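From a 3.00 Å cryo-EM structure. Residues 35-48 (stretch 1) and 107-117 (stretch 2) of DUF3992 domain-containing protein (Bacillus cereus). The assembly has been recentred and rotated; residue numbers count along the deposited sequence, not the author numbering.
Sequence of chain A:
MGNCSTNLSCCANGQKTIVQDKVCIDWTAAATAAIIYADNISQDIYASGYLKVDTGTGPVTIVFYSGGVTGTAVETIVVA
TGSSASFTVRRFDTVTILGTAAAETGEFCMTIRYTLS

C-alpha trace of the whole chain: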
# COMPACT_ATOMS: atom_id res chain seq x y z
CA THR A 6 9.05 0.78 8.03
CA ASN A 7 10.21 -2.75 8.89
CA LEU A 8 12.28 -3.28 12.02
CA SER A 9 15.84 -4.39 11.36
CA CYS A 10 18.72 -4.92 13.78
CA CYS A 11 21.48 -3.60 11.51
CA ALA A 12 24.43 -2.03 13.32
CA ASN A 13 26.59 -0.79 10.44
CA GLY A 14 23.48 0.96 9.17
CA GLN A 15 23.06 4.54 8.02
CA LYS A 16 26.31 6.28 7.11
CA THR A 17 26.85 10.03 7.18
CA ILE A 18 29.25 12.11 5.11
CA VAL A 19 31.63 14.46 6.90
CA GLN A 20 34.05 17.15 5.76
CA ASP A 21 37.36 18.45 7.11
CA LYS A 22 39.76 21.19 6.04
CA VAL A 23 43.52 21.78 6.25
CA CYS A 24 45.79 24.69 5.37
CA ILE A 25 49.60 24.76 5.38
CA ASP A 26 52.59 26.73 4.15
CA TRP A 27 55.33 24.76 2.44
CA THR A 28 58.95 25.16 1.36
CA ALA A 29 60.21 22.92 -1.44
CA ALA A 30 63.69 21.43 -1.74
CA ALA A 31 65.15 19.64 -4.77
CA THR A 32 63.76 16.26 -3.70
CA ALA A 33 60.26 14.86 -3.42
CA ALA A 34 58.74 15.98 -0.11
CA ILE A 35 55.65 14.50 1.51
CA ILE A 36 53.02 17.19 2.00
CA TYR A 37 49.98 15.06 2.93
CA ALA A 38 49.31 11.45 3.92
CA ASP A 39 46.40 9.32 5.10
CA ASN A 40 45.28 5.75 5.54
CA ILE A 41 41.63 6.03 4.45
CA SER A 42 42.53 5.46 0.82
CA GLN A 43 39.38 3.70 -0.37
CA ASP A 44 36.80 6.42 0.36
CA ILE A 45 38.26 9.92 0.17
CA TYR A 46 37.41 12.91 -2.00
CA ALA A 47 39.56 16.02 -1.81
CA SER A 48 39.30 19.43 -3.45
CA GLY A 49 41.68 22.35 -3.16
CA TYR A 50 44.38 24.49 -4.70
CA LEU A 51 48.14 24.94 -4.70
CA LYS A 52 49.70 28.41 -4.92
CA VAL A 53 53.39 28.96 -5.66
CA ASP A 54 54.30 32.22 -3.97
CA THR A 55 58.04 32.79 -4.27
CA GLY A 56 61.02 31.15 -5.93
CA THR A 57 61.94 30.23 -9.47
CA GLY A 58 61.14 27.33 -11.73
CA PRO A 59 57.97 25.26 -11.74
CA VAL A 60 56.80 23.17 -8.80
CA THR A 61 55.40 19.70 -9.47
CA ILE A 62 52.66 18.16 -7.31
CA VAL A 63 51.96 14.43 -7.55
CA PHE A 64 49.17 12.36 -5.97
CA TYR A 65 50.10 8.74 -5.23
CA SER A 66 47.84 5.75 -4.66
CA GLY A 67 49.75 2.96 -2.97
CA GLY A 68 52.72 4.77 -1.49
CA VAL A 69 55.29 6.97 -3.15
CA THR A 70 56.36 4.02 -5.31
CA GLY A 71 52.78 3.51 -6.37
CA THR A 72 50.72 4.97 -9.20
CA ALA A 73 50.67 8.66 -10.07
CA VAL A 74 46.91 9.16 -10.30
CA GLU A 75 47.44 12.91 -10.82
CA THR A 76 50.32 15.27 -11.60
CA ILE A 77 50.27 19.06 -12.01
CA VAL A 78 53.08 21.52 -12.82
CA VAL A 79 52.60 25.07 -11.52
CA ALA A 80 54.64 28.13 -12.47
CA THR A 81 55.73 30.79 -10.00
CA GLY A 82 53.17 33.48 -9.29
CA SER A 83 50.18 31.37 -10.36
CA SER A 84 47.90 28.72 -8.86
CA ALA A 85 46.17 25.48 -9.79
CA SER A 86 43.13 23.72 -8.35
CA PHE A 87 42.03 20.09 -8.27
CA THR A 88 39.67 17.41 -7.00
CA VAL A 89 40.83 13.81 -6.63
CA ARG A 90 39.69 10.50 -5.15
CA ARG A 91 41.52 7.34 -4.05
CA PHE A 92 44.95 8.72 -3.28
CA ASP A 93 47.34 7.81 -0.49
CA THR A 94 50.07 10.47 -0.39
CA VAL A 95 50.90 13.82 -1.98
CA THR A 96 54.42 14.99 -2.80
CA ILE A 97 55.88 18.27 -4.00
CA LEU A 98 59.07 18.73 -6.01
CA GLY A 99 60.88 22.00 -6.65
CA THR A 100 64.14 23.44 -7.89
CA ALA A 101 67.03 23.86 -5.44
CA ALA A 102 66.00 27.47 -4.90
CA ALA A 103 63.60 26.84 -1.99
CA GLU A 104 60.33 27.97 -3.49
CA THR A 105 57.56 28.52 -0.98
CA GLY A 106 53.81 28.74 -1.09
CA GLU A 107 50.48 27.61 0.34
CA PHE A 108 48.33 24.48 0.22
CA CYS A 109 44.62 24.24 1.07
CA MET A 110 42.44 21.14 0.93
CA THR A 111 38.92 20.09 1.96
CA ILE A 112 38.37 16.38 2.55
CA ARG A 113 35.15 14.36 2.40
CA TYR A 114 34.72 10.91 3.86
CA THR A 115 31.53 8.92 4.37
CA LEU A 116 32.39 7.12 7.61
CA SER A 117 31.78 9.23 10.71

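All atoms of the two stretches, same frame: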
# COMPACT_ATOMS: atom_id res chain seq x y z
N ILE A 35 57.02 14.87 1.17
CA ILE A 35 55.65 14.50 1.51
C ILE A 35 54.94 15.70 2.11
O ILE A 35 55.41 16.30 3.08
CB ILE A 35 55.63 13.31 2.48
CG1 ILE A 35 56.46 12.15 1.93
CG2 ILE A 35 54.22 12.87 2.75
CD1 ILE A 35 55.78 11.43 0.80
N ILE A 36 53.78 16.04 1.55
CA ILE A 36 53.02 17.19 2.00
C ILE A 36 51.69 16.78 2.61
O ILE A 36 51.07 17.59 3.32
CB ILE A 36 52.81 18.19 0.84
CG1 ILE A 36 52.07 19.44 1.26
CG2 ILE A 36 52.02 17.55 -0.26
CD1 ILE A 36 51.95 20.43 0.15
N TYR A 37 51.25 15.54 2.41
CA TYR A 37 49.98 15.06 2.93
C TYR A 37 49.98 13.54 2.88
O TYR A 37 50.54 12.95 1.95
CB TYR A 37 48.82 15.62 2.12
CG TYR A 37 47.47 15.09 2.53
CD1 TYR A 37 46.80 15.62 3.61
CD2 TYR A 37 46.88 14.07 1.83
CE1 TYR A 37 45.58 15.14 3.98
CE2 TYR A 37 45.66 13.58 2.19
CZ TYR A 37 45.02 14.12 3.27
OH TYR A 37 43.79 13.64 3.63
N ALA A 38 49.36 12.91 3.86
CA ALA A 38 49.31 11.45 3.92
C ALA A 38 48.11 11.01 4.75
O ALA A 38 47.72 11.69 5.70
CB ALA A 38 50.59 10.88 4.52
N ASP A 39 47.55 9.86 4.39
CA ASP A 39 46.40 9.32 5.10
C ASP A 39 46.46 7.81 5.07
O ASP A 39 47.39 7.21 4.52
CB ASP A 39 45.09 9.82 4.49
CG ASP A 39 44.91 9.38 3.07
OD1 ASP A 39 43.79 9.49 2.55
OD2 ASP A 39 45.89 8.92 2.46
N ASN A 40 45.45 7.18 5.66
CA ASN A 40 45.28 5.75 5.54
C ASN A 40 43.85 5.36 5.18
O ASN A 40 43.55 4.17 5.11
CB ASN A 40 45.68 5.04 6.84
CG ASN A 40 44.82 5.44 8.01
OD1 ASN A 40 44.00 6.33 7.90
ND2 ASN A 40 45.02 4.78 9.14
N ILE A 41 42.97 6.33 4.94
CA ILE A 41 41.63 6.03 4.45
C ILE A 41 41.64 6.18 2.94
O ILE A 41 41.01 7.08 2.39
CB ILE A 41 40.59 6.96 5.09
CG1 ILE A 41 41.06 8.41 5.05
CG2 ILE A 41 40.43 6.63 6.54
CD1 ILE A 41 40.02 9.38 5.49
N SER A 42 42.31 5.27 2.24
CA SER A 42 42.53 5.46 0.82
C SER A 42 41.32 5.10 -0.03
O SER A 42 41.17 5.63 -1.13
CB SER A 42 43.73 4.64 0.35
OG SER A 42 43.92 4.79 -1.04
N GLN A 43 40.45 4.23 0.46
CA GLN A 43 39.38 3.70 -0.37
C GLN A 43 38.24 4.68 -0.56
O GLN A 43 37.64 4.73 -1.64
CB GLN A 43 38.86 2.39 0.21
CG GLN A 43 38.52 2.47 1.68
CD GLN A 43 39.69 2.07 2.55
OE1 GLN A 43 40.82 1.94 2.08
NE2 GLN A 43 39.42 1.89 3.84
N ASP A 44 37.90 5.47 0.46
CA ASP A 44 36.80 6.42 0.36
C ASP A 44 37.30 7.79 0.81
O ASP A 44 37.21 8.14 1.99
CB ASP A 44 35.61 5.98 1.19
CG ASP A 44 35.97 5.69 2.62
OD1 ASP A 44 37.14 5.33 2.87
OD2 ASP A 44 35.10 5.84 3.50
N ILE A 45 37.83 8.57 -0.13
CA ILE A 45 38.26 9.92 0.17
C ILE A 45 38.11 10.75 -1.09
O ILE A 45 38.43 10.30 -2.19
CB ILE A 45 39.71 9.93 0.72
CG1 ILE A 45 40.05 11.31 1.26
CG2 ILE A 45 40.69 9.52 -0.34
CD1 ILE A 45 41.29 11.33 2.08
N TYR A 46 37.57 11.95 -0.92
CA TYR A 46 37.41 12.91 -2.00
C TYR A 46 37.96 14.23 -1.52
O TYR A 46 37.54 14.72 -0.47
CB TYR A 46 35.94 13.05 -2.40
CG TYR A 46 35.40 11.86 -3.15
CD1 TYR A 46 35.08 10.69 -2.48
CD2 TYR A 46 35.18 11.91 -4.51
CE1 TYR A 46 34.58 9.61 -3.15
CE2 TYR A 46 34.67 10.83 -5.18
CZ TYR A 46 34.38 9.69 -4.50
OH TYR A 46 33.88 8.60 -5.17
N ALA A 47 38.89 14.81 -2.26
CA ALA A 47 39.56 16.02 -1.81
C ALA A 47 39.57 17.06 -2.91
O ALA A 47 39.87 16.75 -4.06
CB ALA A 47 40.99 15.71 -1.38
N SER A 48 39.24 18.29 -2.55
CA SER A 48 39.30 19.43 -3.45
C SER A 48 40.18 20.51 -2.83
O SER A 48 40.26 20.63 -1.61
CB SER A 48 37.91 20.01 -3.72
OG SER A 48 37.08 19.07 -4.36
N GLU A 107 51.58 28.06 -0.51
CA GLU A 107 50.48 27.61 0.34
C GLU A 107 49.87 26.33 -0.20
O GLU A 107 50.16 25.90 -1.31
CB GLU A 107 49.40 28.69 0.44
CG GLU A 107 49.78 29.85 1.32
CD GLU A 107 48.68 30.89 1.40
OE1 GLU A 107 48.74 31.87 0.64
OE2 GLU A 107 47.76 30.71 2.22
N PHE A 108 49.02 25.71 0.62
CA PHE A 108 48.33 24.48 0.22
C PHE A 108 47.08 24.33 1.06
O PHE A 108 47.17 24.19 2.28
CB PHE A 108 49.25 23.28 0.40
CG PHE A 108 48.61 21.98 0.06
CD1 PHE A 108 48.41 21.61 -1.26
CD2 PHE A 108 48.24 21.10 1.05
CE1 PHE A 108 47.84 20.41 -1.57
CE2 PHE A 108 47.66 19.89 0.73
CZ PHE A 108 47.47 19.55 -0.58
N CYS A 109 45.92 24.35 0.42
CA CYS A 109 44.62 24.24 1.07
C CYS A 109 43.86 23.05 0.51
O CYS A 109 43.89 22.80 -0.69
CB CYS A 109 43.80 25.51 0.89
SG CYS A 109 42.05 25.35 1.26
N MET A 110 43.16 22.33 1.38
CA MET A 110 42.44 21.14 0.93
C MET A 110 41.26 20.84 1.84
O MET A 110 41.41 20.82 3.06
CB MET A 110 43.38 19.94 0.86
CG MET A 110 42.68 18.63 0.64
SD MET A 110 43.81 17.23 0.72
CE MET A 110 44.67 17.42 -0.82
N THR A 111 40.10 20.58 1.24
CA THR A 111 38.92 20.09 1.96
C THR A 111 38.70 18.62 1.62
O THR A 111 38.81 18.22 0.46
CB THR A 111 37.67 20.89 1.60
OG1 THR A 111 37.53 20.95 0.18
CG2 THR A 111 37.75 22.28 2.16
N ILE A 112 38.37 17.83 2.63
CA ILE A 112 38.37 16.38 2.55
C ILE A 112 37.00 15.86 2.93
O ILE A 112 36.46 16.25 3.98
CB ILE A 112 39.44 15.78 3.46
CG1 ILE A 112 40.81 16.35 3.12
CG2 ILE A 112 39.45 14.28 3.36
CD1 ILE A 112 41.76 16.38 4.28
N ARG A 113 36.44 14.99 2.11
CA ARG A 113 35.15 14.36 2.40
C ARG A 113 35.35 12.87 2.64
O ARG A 113 36.04 12.20 1.87
CB ARG A 113 34.18 14.54 1.24
CG ARG A 113 33.25 15.71 1.40
CD ARG A 113 32.49 15.92 0.12
NE ARG A 113 31.79 17.20 0.08
CZ ARG A 113 30.83 17.57 0.91
NH1 ARG A 113 30.41 16.75 1.87
NH2 ARG A 113 30.26 18.76 0.78
N TYR A 114 34.75 12.35 3.69
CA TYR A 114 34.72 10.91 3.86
C TYR A 114 33.40 10.50 4.49
O TYR A 114 32.88 11.18 5.37
CB TYR A 114 35.91 10.39 4.68
CG TYR A 114 36.20 11.12 5.96
CD1 TYR A 114 36.83 12.35 5.95
CD2 TYR A 114 35.86 10.58 7.18
CE1 TYR A 114 37.10 13.01 7.11
CE2 TYR A 114 36.13 11.23 8.35
CZ TYR A 114 36.74 12.45 8.31
OH TYR A 114 37.01 13.12 9.47
N THR A 115 32.85 9.40 3.99
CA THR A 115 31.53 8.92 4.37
C THR A 115 31.59 7.85 5.45
O THR A 115 30.98 6.79 5.33
CB THR A 115 30.80 8.39 3.14
OG1 THR A 115 29.55 7.81 3.52
CG2 THR A 115 31.66 7.36 2.40
N LEU A 116 32.30 8.11 6.54
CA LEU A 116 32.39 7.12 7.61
C LEU A 116 31.77 7.62 8.90
O LEU A 116 30.81 7.02 9.40
CB LEU A 116 33.85 6.71 7.82
CG LEU A 116 34.43 5.78 6.76
CD1 LEU A 116 35.91 6.05 6.56
CD2 LEU A 116 34.19 4.33 7.14
N SER A 117 32.26 8.72 9.44
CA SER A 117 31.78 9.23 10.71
C SER A 117 32.29 10.64 10.93
O SER A 117 33.35 10.82 11.52
CB SER A 117 32.21 8.34 11.86
OG SER A 117 33.56 8.60 12.19

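Stretch 1 meets stretch 2 in two ways: first mainly through side chains, then by backbone pairing. Its opening strand, 35-38, runs nearly parallel to strand 107-114 (11°), but the axes come no closer than 9.8 Å, too far for main-chain hydrogen bonds, so side chains must fill the gap. Ile-36, fully extended (t, t), lays CD1 over one face of the Phe-108 ring, 4.0 Å from CD1 to the centroid of the Phe-108 ring, a CH-pi contact. Tyr-37, also t, offers a ring face to sulfur: Met-110 SD sits 4.2 Å from the centroid of the Tyr-37 ring, only 9° off the normal. Beside it, Ile-112 CD1 reaches within 4.0 Å of Tyr-37 CE1.

The loop then repeats the aliphatic-on-aromatic rule. Ile-41 CD1 covers a face of the Tyr-114 ring, 4.2 Å from Tyr-114 CG. Asp-44 packs less conventionally, with its OD2 3.2 Å from Leu-116 CD1, and the carboxylate makes no hydrogen bond to stretch 2. Ile-45 returns to aliphatic packing, its CG1 3.7 Å from Ile-112 CG2.

From Tyr-46 the strands join as an antiparallel pair. Tyr-46 N donates to Arg-113 O (3.2 Å) and Arg-113 N to Tyr-46 O (2.8 Å), closing a two-bond ring. Ala-47 faces Ile-112 in the non-hydrogen-bonded position, where the CA atoms of Ala-47 and Ile-112 are 4.5 Å apart; its small side chain meets sulfur, with Ala-47 CB 3.8 Å from Met-110 SD. Ser-48 closes the second ring: Ser-48 N to Thr-111 O is 3.0 Å, Thr-111 N to Ser-48 O is 2.9 Å. Thr-111 OG1 also donates to Ser-48 O (3.3 Å), so one carbonyl serves two donors. Alternation sets the facing: Ala-47 and Ile-112 share one face, while the CA-to-CB bonds of Tyr-46, Ser-48, Thr-111 and Arg-113 point to the other, the ends of Tyr-46 and Arg-113 leading away from the opposing strand.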